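Local coordinates for protein alpha-pyrone synthesis polyketide synthase-like Pks18 (Mycobacterium tuberculosis, PDB 1TED) that probably extends medium- and long-chain acyl-CoA starters with malonyl-CoA to make tri- and tetraketide alpha-pyrones, acting as a homodimeric type III polyketide synthase, at residues A[309-314]-A[353-358]; A[180-185]-A[384-389]; A[321-326]-A[373-378]; A[302-307]-A[327-332]. All coordinates share one frame; numbering follows the deposited sequence.

Interaction 1 of 4, residues A[309-314]-A[353-358]; sequences LWAIHP and IFVLET
Val355 carries the helix side of this contact alone, one of its methyl groups reaching the strand at Ala311, the other Pro314 just beyond it. CG1 lies 3.5 Å from the CB of Ala311 and comes almost as close to the CA of the same residue, at 3.6 Å, so it rests against the flank of the backbone as well as on the methyl. The other branch goes to Pro314: CG2 is 3.7 Å from CD and 3.9 Å from CG of the proline ring, the two side chains running past one another in opposite directions. This division follows from the valine torsion, which holds CG1 opposite the backbone N (chi1 168°) and leaves CG2 beside it. No hydrogen bond joins the segments, and the small Ala311 lets helix and strand come within 6.1 Å, measured between the CA atoms of Ala311 and Val355. The pairing belongs to a beta-alpha-beta crossover of the thiolase fold: strand 310-312 and its parallel neighbour 370-378 are connected through three helices, and helix 349-361 is the last of them. Backbone bonds from Ala311 and His313 to strand 370-378 fix the strand, while Ala311 itself is the centre of an inverse gamma turn whose Ile312 N to Trp310 O bond is weak. Further out, Ser337 OG of helix 335-344 is hydrogen-bonded to Ile312 O, and Val340 of that helix touches both Pro314 and Val355. Ile353, Phe354 and Leu356 pack on strand 32-41. Pro314 lies about 8 Å, side chain to side chain, from Cys175, the probable nucleophile.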
loop_
_atom_site.group_PDB
_atom_site.type_symbol
_atom_site.label_atom_id
_atom_site.label_comp_id
_atom_site.label_asym_id
_atom_site.label_seq_id
_atom_site.Cartn_x
_atom_site.Cartn_y
_atom_site.Cartn_z
ATOM N N LEU A 309 -19.562 -14.977 18.121
ATOM C CA LEU A 309 -19.242 -13.860 17.220
ATOM C C LEU A 309 -18.498 -14.242 15.949
ATOM O O LEU A 309 -17.378 -14.755 15.976
ATOM C CB LEU A 309 -18.401 -12.780 17.923
ATOM C CG LEU A 309 -18.842 -12.150 19.248
ATOM C CD1 LEU A 309 -17.778 -11.175 19.728
ATOM C CD2 LEU A 309 -20.171 -11.454 19.065
ATOM N N TRP A 310 -19.140 -13.966 14.831
ATOM C CA TRP A 310 -18.559 -14.207 13.537
ATOM C C TRP A 310 -18.666 -12.882 12.801
ATOM O O TRP A 310 -19.737 -12.495 12.340
ATOM C CB TRP A 310 -19.311 -15.315 12.804
ATOM C CG TRP A 310 -19.001 -16.685 13.355
ATOM C CD1 TRP A 310 -19.719 -17.384 14.286
ATOM C CD2 TRP A 310 -17.861 -17.497 13.039
ATOM N NE1 TRP A 310 -19.097 -18.575 14.569
ATOM C CE2 TRP A 310 -17.954 -18.669 13.818
ATOM C CE3 TRP A 310 -16.769 -17.345 12.174
ATOM C CZ2 TRP A 310 -16.994 -19.689 13.758
ATOM C CZ3 TRP A 310 -15.810 -18.360 12.117
ATOM C CH2 TRP A 310 -15.935 -19.516 12.905
ATOM N N ALA A 311 -17.551 -12.166 12.736
ATOM C CA ALA A 311 -17.505 -10.880 12.046
ATOM C C ALA A 311 -17.202 -11.154 10.578
ATOM O O ALA A 311 -16.065 -11.006 10.110
ATOM C CB ALA A 311 -16.428 -9.971 12.670
ATOM N N ILE A 312 -18.235 -11.575 9.861
ATOM C CA ILE A 312 -18.117 -11.886 8.450
ATOM C C ILE A 312 -18.252 -10.614 7.634
ATOM O O ILE A 312 -19.218 -9.873 7.795
ATOM C CB ILE A 312 -19.217 -12.873 8.018
ATOM C CG1 ILE A 312 -19.082 -14.176 8.819
ATOM C CG2 ILE A 312 -19.144 -13.110 6.512
ATOM C CD1 ILE A 312 -20.200 -15.169 8.577
ATOM N N HIS A 313 -17.283 -10.353 6.763
ATOM C CA HIS A 313 -17.354 -9.161 5.939
ATOM C C HIS A 313 -18.706 -9.070 5.236
ATOM O O HIS A 313 -19.043 -9.920 4.412
ATOM C CB HIS A 313 -16.263 -9.147 4.876
ATOM C CG HIS A 313 -16.434 -8.037 3.891
ATOM N ND1 HIS A 313 -16.370 -6.709 4.258
ATOM C CD2 HIS A 313 -16.809 -8.048 2.590
ATOM C CE1 HIS A 313 -16.708 -5.951 3.231
ATOM N NE2 HIS A 313 -16.980 -6.740 2.207
ATOM N N PRO A 314 -19.491 -8.025 5.546
ATOM C CA PRO A 314 -20.809 -7.846 4.925
ATOM C C PRO A 314 -20.729 -7.219 3.539
ATOM O O PRO A 314 -21.216 -6.118 3.317
ATOM C CB PRO A 314 -21.544 -6.972 5.933
ATOM C CG PRO A 314 -20.441 -6.121 6.500
ATOM C CD PRO A 314 -19.289 -7.074 6.658
ATOM N N ILE A 353 -14.772 -3.387 10.307
ATOM C CA ILE A 353 -14.627 -2.647 11.561
ATOM C C ILE A 353 -15.958 -2.130 12.125
ATOM O O ILE A 353 -16.108 -2.006 13.337
ATOM C CB ILE A 353 -13.590 -1.506 11.407
ATOM C CG1 ILE A 353 -12.217 -2.116 11.100
ATOM C CG2 ILE A 353 -13.493 -0.699 12.687
ATOM C CD1 ILE A 353 -11.173 -1.119 10.680
ATOM N N PHE A 354 -16.926 -1.852 11.252
ATOM C CA PHE A 354 -18.249 -1.421 11.709
ATOM C C PHE A 354 -18.850 -2.618 12.429
ATOM O O PHE A 354 -19.530 -2.483 13.443
ATOM C CB PHE A 354 -19.152 -1.061 10.533
ATOM C CG PHE A 354 -19.150 0.393 10.180
ATOM C CD1 PHE A 354 -17.965 1.053 9.884
ATOM C CD2 PHE A 354 -20.349 1.089 10.071
ATOM C CE1 PHE A 354 -17.971 2.391 9.474
ATOM C CE2 PHE A 354 -20.371 2.428 9.662
ATOM C CZ PHE A 354 -19.173 3.079 9.360
ATOM N N VAL A 355 -18.582 -3.800 11.884
ATOM C CA VAL A 355 -19.079 -5.043 12.450
ATOM C C VAL A 355 -18.539 -5.297 13.847
ATOM O O VAL A 355 -19.286 -5.659 14.756
ATOM C CB VAL A 355 -18.715 -6.225 11.538
ATOM C CG1 VAL A 355 -18.968 -7.546 12.253
ATOM C CG2 VAL A 355 -19.546 -6.146 10.273
ATOM N N LEU A 356 -17.236 -5.105 14.007
ATOM C CA LEU A 356 -16.556 -5.308 15.276
ATOM C C LEU A 356 -17.097 -4.355 16.344
ATOM O O LEU A 356 -17.309 -4.762 17.485
ATOM C CB LEU A 356 -15.042 -5.132 15.061
ATOM C CG LEU A 356 -13.976 -5.530 16.096
ATOM C CD1 LEU A 356 -13.930 -4.490 17.176
ATOM C CD2 LEU A 356 -14.262 -6.903 16.689
ATOM N N GLU A 357 -17.352 -3.097 15.972
ATOM C CA GLU A 357 -17.881 -2.118 16.927
ATOM C C GLU A 357 -19.236 -2.517 17.524
ATOM O O GLU A 357 -19.497 -2.261 18.691
ATOM C CB GLU A 357 -18.001 -0.723 16.281
ATOM C CG GLU A 357 -18.603 0.351 17.218
ATOM C CD GLU A 357 -18.570 1.755 16.628
ATOM O OE1 GLU A 357 -19.231 2.002 15.600
ATOM O OE2 GLU A 357 -17.872 2.621 17.191
ATOM N N THR A 358 -20.102 -3.123 16.721
ATOM C CA THR A 358 -21.415 -3.551 17.204
ATOM C C THR A 358 -21.249 -4.653 18.245
ATOM O O THR A 358 -21.941 -4.667 19.264
ATOM C CB THR A 358 -22.291 -4.096 16.049
ATOM O OG1 THR A 358 -22.620 -3.025 15.153
ATOM C CG2 THR A 358 -23.578 -4.720 16.591
#

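Interaction 2 of 4, residues A[180-185]-A[384-389]; sequences NALGTA and EGMLFD
Glu384, at the start of the strand segment, faces Asn180 of the helix. Its chain bends at the second torsion (chi2 69°), which carries the carboxylate across the end of the asparagine. The two flat groups are turned steeply, their planes 71° apart, and OE1 of Glu384 is 3.8 Å from CG of Asn180. The second oxygen, OE2, is hydrogen-bonded to Ser254 OG on the neighbouring strand 247-256. Two residues on, Met386 points to the same side and makes the apolar half of the contact. From CG outward it is extended, and its sulfur is placed 3.7 Å from CD2 of Leu182, with CE 4.1 Å from that same methyl; the two side chains cross at about a right angle. Leu182 also leans on Leu231 and Ile233, and Met386 on Val249. The join ties helix 177-191, which begins just after the probable nucleophile Cys175, to a strand of the C-terminal half, and Arg167 of the second subunit packs against Asn180. The buried carboxylate of Glu384 is thus held at OE2 by the bond with Ser254 OG and lies against a polar amide, surroundings that would ease the cost of burying it, while the methionine and leucine add apolar contact that sets no direction.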
loop_
_atom_site.group_PDB
_atom_site.type_symbol
_atom_site.label_atom_id
_atom_site.label_comp_id
_atom_site.label_asym_id
_atom_site.label_seq_id
_atom_site.Cartn_x
_atom_site.Cartn_y
_atom_site.Cartn_z
ATOM N N ASN A 180 -4.974 -6.551 6.388
ATOM C CA ASN A 180 -3.579 -6.376 5.964
ATOM C C ASN A 180 -3.004 -5.191 6.738
ATOM O O ASN A 180 -1.863 -5.228 7.208
ATOM C CB ASN A 180 -3.486 -6.074 4.459
ATOM C CG ASN A 180 -4.054 -7.192 3.590
ATOM O OD1 ASN A 180 -3.406 -8.215 3.357
ATOM N ND2 ASN A 180 -5.275 -6.997 3.108
ATOM N N ALA A 181 -3.817 -4.144 6.865
ATOM C CA ALA A 181 -3.422 -2.937 7.575
ATOM C C ALA A 181 -3.195 -3.258 9.059
ATOM O O ALA A 181 -2.151 -2.927 9.630
ATOM C CB ALA A 181 -4.503 -1.861 7.410
ATOM N N LEU A 182 -4.175 -3.917 9.672
ATOM C CA LEU A 182 -4.093 -4.297 11.074
ATOM C C LEU A 182 -2.859 -5.146 11.356
ATOM O O LEU A 182 -2.214 -4.985 12.394
ATOM C CB LEU A 182 -5.343 -5.075 11.485
ATOM C CG LEU A 182 -5.362 -5.585 12.924
ATOM C CD1 LEU A 182 -5.093 -4.433 13.884
ATOM C CD2 LEU A 182 -6.716 -6.224 13.218
ATOM N N GLY A 183 -2.540 -6.053 10.437
ATOM C CA GLY A 183 -1.379 -6.911 10.620
ATOM C C GLY A 183 -0.085 -6.122 10.664
ATOM O O GLY A 183 0.861 -6.475 11.372
ATOM N N THR A 184 -0.054 -5.035 9.900
ATOM C CA THR A 184 1.106 -4.166 9.832
ATOM C C THR A 184 1.285 -3.448 11.173
ATOM O O THR A 184 2.398 -3.340 11.693
ATOM C CB THR A 184 0.919 -3.143 8.696
ATOM O OG1 THR A 184 0.751 -3.855 7.461
ATOM C CG2 THR A 184 2.119 -2.222 8.577
ATOM N N ALA A 185 0.179 -2.973 11.733
ATOM C CA ALA A 185 0.201 -2.277 13.018
ATOM C C ALA A 185 0.571 -3.260 14.116
ATOM O O ALA A 185 1.220 -2.902 15.093
ATOM C CB ALA A 185 -1.178 -1.668 13.312
ATOM N N GLU A 384 -8.861 -13.154 4.219
ATOM C CA GLU A 384 -8.104 -12.379 5.179
ATOM C C GLU A 384 -8.912 -12.344 6.467
ATOM O O GLU A 384 -10.108 -12.075 6.441
ATOM C CB GLU A 384 -7.907 -10.968 4.618
ATOM C CG GLU A 384 -6.551 -10.372 4.881
ATOM C CD GLU A 384 -5.452 -11.056 4.101
ATOM O OE1 GLU A 384 -5.274 -10.737 2.905
ATOM O OE2 GLU A 384 -4.770 -11.921 4.693
ATOM N N GLY A 385 -8.270 -12.622 7.594
ATOM C CA GLY A 385 -9.002 -12.607 8.847
ATOM C C GLY A 385 -8.163 -12.670 10.108
ATOM O O GLY A 385 -6.929 -12.578 10.062
ATOM N N MET A 386 -8.844 -12.831 11.242
ATOM C CA MET A 386 -8.175 -12.897 12.534
ATOM C C MET A 386 -9.033 -13.577 13.589
ATOM O O MET A 386 -10.259 -13.607 13.477
ATOM C CB MET A 386 -7.848 -11.475 13.021
ATOM C CG MET A 386 -9.058 -10.705 13.574
ATOM S SD MET A 386 -8.651 -9.150 14.446
ATOM C CE MET A 386 -10.132 -8.219 14.259
ATOM N N LEU A 387 -8.377 -14.137 14.602
ATOM C CA LEU A 387 -9.055 -14.745 15.741
ATOM C C LEU A 387 -8.928 -13.640 16.790
ATOM O O LEU A 387 -7.865 -13.033 16.904
ATOM C CB LEU A 387 -8.327 -16.006 16.239
ATOM C CG LEU A 387 -8.840 -16.575 17.580
ATOM C CD1 LEU A 387 -10.270 -17.086 17.422
ATOM C CD2 LEU A 387 -7.948 -17.713 18.054
ATOM N N PHE A 388 -9.987 -13.363 17.544
ATOM C CA PHE A 388 -9.906 -12.302 18.534
ATOM C C PHE A 388 -10.739 -12.529 19.786
ATOM O O PHE A 388 -11.633 -13.375 19.812
ATOM C CB PHE A 388 -10.296 -10.965 17.884
ATOM C CG PHE A 388 -11.738 -10.886 17.464
ATOM C CD1 PHE A 388 -12.727 -10.529 18.378
ATOM C CD2 PHE A 388 -12.112 -11.184 16.154
ATOM C CE1 PHE A 388 -14.075 -10.469 17.993
ATOM C CE2 PHE A 388 -13.455 -11.127 15.761
ATOM C CZ PHE A 388 -14.436 -10.769 16.682
ATOM N N ASP A 389 -10.424 -11.760 20.823
ATOM C CA ASP A 389 -11.119 -11.811 22.107
ATOM C C ASP A 389 -11.632 -10.418 22.506
ATOM O O ASP A 389 -10.892 -9.437 22.435
ATOM C CB ASP A 389 -10.173 -12.307 23.209
ATOM C CG ASP A 389 -10.190 -13.814 23.373
ATOM O OD1 ASP A 389 -10.865 -14.509 22.580
ATOM O OD2 ASP A 389 -9.520 -14.308 24.304
#

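Interaction 3 of 4, residues A[321-326]-A[373-378]; sequences EQSVRS and VAFAFG
Ser323 is the one residue of the helix segment to meet the strand, setting its hydroxyl oxygen at the edges of Phe375 and Phe377. Just before it, Gln322 offers OE1 to Arg325, one turn along the same helix. Ser323 itself has CB 3.9 Å from both CE1 and CZ of Phe375, in the plane of that ring. Its OG is 3.5 Å from CE1 of Phe375 and 3.7 Å from CE2 of Phe377. With OG beside the backbone N (chi1 -72°), the hydroxyl also hydrogen-bonds to Ile319 O in the preceding turn, so this polar atom is satisfied although across the contact it meets aromatic edges. Arg325 grips Gln322 OE1 side-on, through NE at 3.0 Å and NH2 at 2.7 Å, and its guanidinium group makes a cation-pi contact with Phe286. Ser326 OG bonds to the backbone of Phe286 and Ala290. Helix 317-327 thus lies beside helix 281-299 on one face of the thiolase-fold sheet, above strands 310-312 and 370-378; Phe377, which also touches Val289 of helix 281-299, has its side chain about 6 Å from that of Cys175, the probable nucleophile.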
loop_
_atom_site.group_PDB
_atom_site.type_symbol
_atom_site.label_atom_id
_atom_site.label_comp_id
_atom_site.label_asym_id
_atom_site.label_seq_id
_atom_site.Cartn_x
_atom_site.Cartn_y
_atom_site.Cartn_z
ATOM N N GLU A 321 -24.105 -15.059 3.075
ATOM C CA GLU A 321 -24.819 -16.308 2.806
ATOM C C GLU A 321 -23.900 -17.533 2.741
ATOM O O GLU A 321 -24.052 -18.488 3.510
ATOM C CB GLU A 321 -25.514 -16.141 1.462
ATOM C CG GLU A 321 -26.704 -16.974 1.192
ATOM C CD GLU A 321 -27.472 -16.407 0.025
ATOM O OE1 GLU A 321 -26.879 -16.261 -1.064
ATOM O OE2 GLU A 321 -28.665 -16.091 0.194
ATOM N N GLN A 322 -22.955 -17.495 1.806
ATOM C CA GLN A 322 -22.020 -18.595 1.600
ATOM C C GLN A 322 -20.995 -18.745 2.711
ATOM O O GLN A 322 -20.531 -19.858 2.980
ATOM C CB GLN A 322 -21.317 -18.448 0.249
ATOM C CG GLN A 322 -22.258 -18.565 -0.955
ATOM C CD GLN A 322 -23.131 -19.825 -0.903
ATOM O OE1 GLN A 322 -22.668 -20.902 -0.523
ATOM N NE2 GLN A 322 -24.394 -19.690 -1.298
ATOM N N SER A 323 -20.640 -17.639 3.361
ATOM C CA SER A 323 -19.677 -17.712 4.456
ATOM C C SER A 323 -20.300 -18.523 5.582
ATOM O O SER A 323 -19.646 -19.381 6.172
ATOM C CB SER A 323 -19.305 -16.308 4.965
ATOM O OG SER A 323 -18.492 -15.624 4.023
ATOM N N VAL A 324 -21.571 -18.257 5.869
ATOM C CA VAL A 324 -22.272 -18.974 6.929
ATOM C C VAL A 324 -22.494 -20.458 6.586
ATOM O O VAL A 324 -22.352 -21.335 7.455
ATOM C CB VAL A 324 -23.634 -18.300 7.243
ATOM C CG1 VAL A 324 -24.475 -19.194 8.137
ATOM C CG2 VAL A 324 -23.399 -16.962 7.935
ATOM N N ARG A 325 -22.834 -20.748 5.332
ATOM C CA ARG A 325 -23.055 -22.135 4.944
ATOM C C ARG A 325 -21.738 -22.909 5.038
ATOM O O ARG A 325 -21.689 -24.018 5.581
ATOM C CB ARG A 325 -23.627 -22.223 3.521
ATOM C CG ARG A 325 -24.044 -23.633 3.126
ATOM C CD ARG A 325 -24.856 -23.650 1.848
ATOM N NE ARG A 325 -24.081 -23.194 0.701
ATOM C CZ ARG A 325 -23.504 -23.998 -0.185
ATOM N NH1 ARG A 325 -23.619 -25.317 -0.059
ATOM N NH2 ARG A 325 -22.818 -23.480 -1.200
ATOM N N SER A 326 -20.673 -22.295 4.528
ATOM C CA SER A 326 -19.344 -22.893 4.539
ATOM C C SER A 326 -18.981 -23.340 5.955
ATOM O O SER A 326 -18.448 -24.431 6.154
ATOM C CB SER A 326 -18.312 -21.877 4.019
ATOM O OG SER A 326 -17.027 -22.459 3.839
ATOM N N VAL A 373 -14.064 -14.672 15.370
ATOM C CA VAL A 373 -13.267 -14.769 14.167
ATOM C C VAL A 373 -13.841 -13.766 13.177
ATOM O O VAL A 373 -15.061 -13.675 12.995
ATOM C CB VAL A 373 -13.354 -16.164 13.506
ATOM C CG1 VAL A 373 -12.581 -16.141 12.189
ATOM C CG2 VAL A 373 -12.814 -17.262 14.457
ATOM N N ALA A 374 -12.960 -12.997 12.557
ATOM C CA ALA A 374 -13.386 -12.031 11.566
ATOM C C ALA A 374 -12.638 -12.366 10.285
ATOM O O ALA A 374 -11.502 -12.850 10.326
ATOM C CB ALA A 374 -13.049 -10.623 12.022
ATOM N N PHE A 375 -13.290 -12.162 9.149
ATOM C CA PHE A 375 -12.636 -12.401 7.877
ATOM C C PHE A 375 -13.345 -11.672 6.763
ATOM O O PHE A 375 -14.523 -11.354 6.870
ATOM C CB PHE A 375 -12.512 -13.903 7.557
ATOM C CG PHE A 375 -13.823 -14.640 7.490
ATOM C CD1 PHE A 375 -14.661 -14.504 6.398
ATOM C CD2 PHE A 375 -14.201 -15.492 8.519
ATOM C CE1 PHE A 375 -15.856 -15.207 6.330
ATOM C CE2 PHE A 375 -15.395 -16.195 8.457
ATOM C CZ PHE A 375 -16.222 -16.053 7.362
ATOM N N ALA A 376 -12.592 -11.389 5.706
ATOM C CA ALA A 376 -13.104 -10.698 4.538
ATOM C C ALA A 376 -12.375 -11.276 3.336
ATOM O O ALA A 376 -11.477 -12.116 3.490
ATOM C CB ALA A 376 -12.849 -9.209 4.658
ATOM N N PHE A 377 -12.750 -10.812 2.145
ATOM C CA PHE A 377 -12.157 -11.322 0.915
ATOM C C PHE A 377 -11.471 -10.265 0.065
ATOM O O PHE A 377 -12.070 -9.253 -0.297
ATOM C CB PHE A 377 -13.240 -12.042 0.109
ATOM C CG PHE A 377 -13.940 -13.111 0.892
ATOM C CD1 PHE A 377 -13.325 -14.330 1.127
ATOM C CD2 PHE A 377 -15.181 -12.862 1.476
ATOM C CE1 PHE A 377 -13.927 -15.293 1.941
ATOM C CE2 PHE A 377 -15.799 -13.814 2.296
ATOM C CZ PHE A 377 -15.170 -15.032 2.530
ATOM N N GLY A 378 -10.201 -10.511 -0.240
ATOM C CA GLY A 378 -9.429 -9.587 -1.052
ATOM C C GLY A 378 -9.190 -10.129 -2.448
ATOM O O GLY A 378 -9.408 -11.320 -2.699
#

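Interaction 4 of 4, residues A[302-307]-A[327-332]; sequences LQISDI and LGISAE
Ile304 drives one methyl against Ile329 and another against Leu327, and the first of these meetings is unusually close. CG2 of Ile304 sits 3.3 Å from CD1 of Ile329, tighter than ordinary van der Waals contact, and 3.7 Å from its CG1. The longer branch goes the other way, putting CD1 of Ile304 3.7 Å from CD2 of Leu327, with the two side chains at about a right angle. Both approaches come from one rotamer: with CG1 beside the backbone N and CG2 opposite it (chi1 -63°), the branches diverge toward the two partners. Leu327 and Ile329 stand on either side of Gly328 in sequence, the residue that leaves the helix with positive phi (66°) in a Schellman motif and turns the chain so that Ile329 can face Ile304. Toward solvent the arrangement is quite different. Gln303, Ser305, Ser330 and Glu332 are exposed, and the bonds found there are local ones within each segment. Gln303 N donates to Asp306 OD2 at 3.0 Å, on the anti side of the carboxylate and tilted 26° out of its plane, bracing the short 3-10 turn of residues 304-306. On the other segment Glu332 N reaches Ser330 OG at 3.3 Å, an ST turn leading into the next helix. The two loops follow helices 281-299 and 317-327 respectively; Ile304, Leu327 and Ile329 all pack on Trp310 of the edge strand 310-312, while Thr294 on helix 281-299 touches Ile304 and Val289 and Val293 touch Leu327.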
loop_
_atom_site.group_PDB
_atom_site.type_symbol
_atom_site.label_atom_id
_atom_site.label_comp_id
_atom_site.label_asym_id
_atom_site.label_seq_id
_atom_site.Cartn_x
_atom_site.Cartn_y
_atom_site.Cartn_z
ATOM N N LEU A 302 -8.990 -24.673 18.865
ATOM C CA LEU A 302 -10.418 -24.428 18.759
ATOM C C LEU A 302 -11.038 -25.036 17.509
ATOM O O LEU A 302 -10.338 -25.403 16.559
ATOM C CB LEU A 302 -10.673 -22.921 18.758
ATOM C CG LEU A 302 -10.200 -22.136 19.983
ATOM C CD1 LEU A 302 -10.067 -20.649 19.636
ATOM C CD2 LEU A 302 -11.181 -22.350 21.124
ATOM N N GLN A 303 -12.363 -25.137 17.536
ATOM C CA GLN A 303 -13.162 -25.657 16.428
ATOM C C GLN A 303 -14.150 -24.537 16.154
ATOM O O GLN A 303 -14.262 -23.608 16.947
ATOM C CB GLN A 303 -13.989 -26.871 16.834
ATOM C CG GLN A 303 -13.300 -27.963 17.602
ATOM C CD GLN A 303 -14.329 -28.911 18.188
ATOM O OE1 GLN A 303 -15.296 -29.268 17.516
ATOM N NE2 GLN A 303 -14.135 -29.314 19.439
ATOM N N ILE A 304 -14.896 -24.658 15.065
ATOM C CA ILE A 304 -15.886 -23.654 14.696
ATOM C C ILE A 304 -17.009 -23.487 15.736
ATOM O O ILE A 304 -17.495 -22.379 15.954
ATOM C CB ILE A 304 -16.491 -23.983 13.306
ATOM C CG1 ILE A 304 -15.385 -23.930 12.244
ATOM C CG2 ILE A 304 -17.589 -23.000 12.957
ATOM C CD1 ILE A 304 -15.855 -24.242 10.823
ATOM N N SER A 305 -17.398 -24.578 16.390
ATOM C CA SER A 305 -18.465 -24.546 17.398
ATOM C C SER A 305 -18.115 -23.803 18.690
ATOM O O SER A 305 -19.001 -23.483 19.482
ATOM C CB SER A 305 -18.894 -25.974 17.752
ATOM O OG SER A 305 -17.818 -26.702 18.321
ATOM N N ASP A 306 -16.832 -23.540 18.916
ATOM C CA ASP A 306 -16.399 -22.825 20.115
ATOM C C ASP A 306 -16.592 -21.316 20.008
ATOM O O ASP A 306 -16.667 -20.622 21.020
ATOM C CB ASP A 306 -14.907 -23.046 20.380
ATOM C CG ASP A 306 -14.575 -24.459 20.760
ATOM O OD1 ASP A 306 -15.288 -25.034 21.613
ATOM O OD2 ASP A 306 -13.581 -24.986 20.220
ATOM N N ILE A 307 -16.674 -20.814 18.783
ATOM C CA ILE A 307 -16.764 -19.378 18.545
ATOM C C ILE A 307 -18.041 -18.586 18.850
ATOM O O ILE A 307 -19.129 -18.952 18.423
ATOM C CB ILE A 307 -16.351 -19.073 17.069
ATOM C CG1 ILE A 307 -14.952 -19.643 16.790
ATOM C CG2 ILE A 307 -16.404 -17.582 16.801
ATOM C CD1 ILE A 307 -13.854 -19.146 17.757
ATOM N N LEU A 327 -19.283 -22.494 6.932
ATOM C CA LEU A 327 -18.990 -22.793 8.328
ATOM C C LEU A 327 -19.995 -23.743 8.980
ATOM O O LEU A 327 -19.713 -24.313 10.031
ATOM C CB LEU A 327 -18.946 -21.493 9.137
ATOM C CG LEU A 327 -17.886 -20.456 8.754
ATOM C CD1 LEU A 327 -18.238 -19.113 9.399
ATOM C CD2 LEU A 327 -16.514 -20.943 9.185
ATOM N N GLY A 328 -21.164 -23.908 8.366
ATOM C CA GLY A 328 -22.178 -24.778 8.941
ATOM C C GLY A 328 -22.709 -24.221 10.259
ATOM O O GLY A 328 -23.031 -24.963 11.188
ATOM N N ILE A 329 -22.812 -22.898 10.331
ATOM C CA ILE A 329 -23.287 -22.234 11.531
ATOM C C ILE A 329 -24.687 -21.620 11.393
ATOM O O ILE A 329 -25.198 -21.433 10.288
ATOM C CB ILE A 329 -22.264 -21.156 11.955
ATOM C CG1 ILE A 329 -21.039 -21.852 12.542
ATOM C CG2 ILE A 329 -22.866 -20.184 12.941
ATOM C CD1 ILE A 329 -20.144 -20.952 13.325
ATOM N N SER A 330 -25.309 -21.334 12.531
ATOM C CA SER A 330 -26.635 -20.740 12.550
ATOM C C SER A 330 -26.598 -19.353 11.915
ATOM O O SER A 330 -25.670 -18.575 12.157
ATOM C CB SER A 330 -27.146 -20.646 13.990
ATOM O OG SER A 330 -28.324 -19.862 14.050
ATOM N N ALA A 331 -27.613 -19.056 11.104
ATOM C CA ALA A 331 -27.710 -17.774 10.416
ATOM C C ALA A 331 -27.771 -16.616 11.400
ATOM O O ALA A 331 -27.424 -15.483 11.066
ATOM C CB ALA A 331 -28.944 -17.756 9.517
ATOM N N GLU A 332 -28.214 -16.901 12.614
ATOM C CA GLU A 332 -28.318 -15.871 13.629
ATOM C C GLU A 332 -26.957 -15.390 14.119
ATOM O O GLU A 332 -26.839 -14.284 14.643
ATOM C CB GLU A 332 -29.169 -16.380 14.793
ATOM C CG GLU A 332 -30.658 -16.393 14.460
ATOM C CD GLU A 332 -31.434 -17.438 15.245
ATOM O OE1 GLU A 332 -31.463 -17.355 16.497
ATOM O OE2 GLU A 332 -32.016 -18.347 14.604
#

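Interactions 1, 3 and 4 lie in the C-terminal half, whereas interaction 2 joins a helix of the N-terminal half to it; along the chain the loop closed by interaction 2 encloses the other three, whose segments alternate. Strands 310-312, 370-378 and 382-390 are consecutive in one sheet. Helix 349-361 of interaction 1 and helix 317-327 of interaction 3 pack on its opposite faces, their contact centres about 11 Å apart. Trp310 connects interaction 1 to interaction 4, about 15 Å away between centres and farther from the chain's centre. The inner contacts thus build the layered thiolase framework near Cys175, while interaction 4 closes its outer margin.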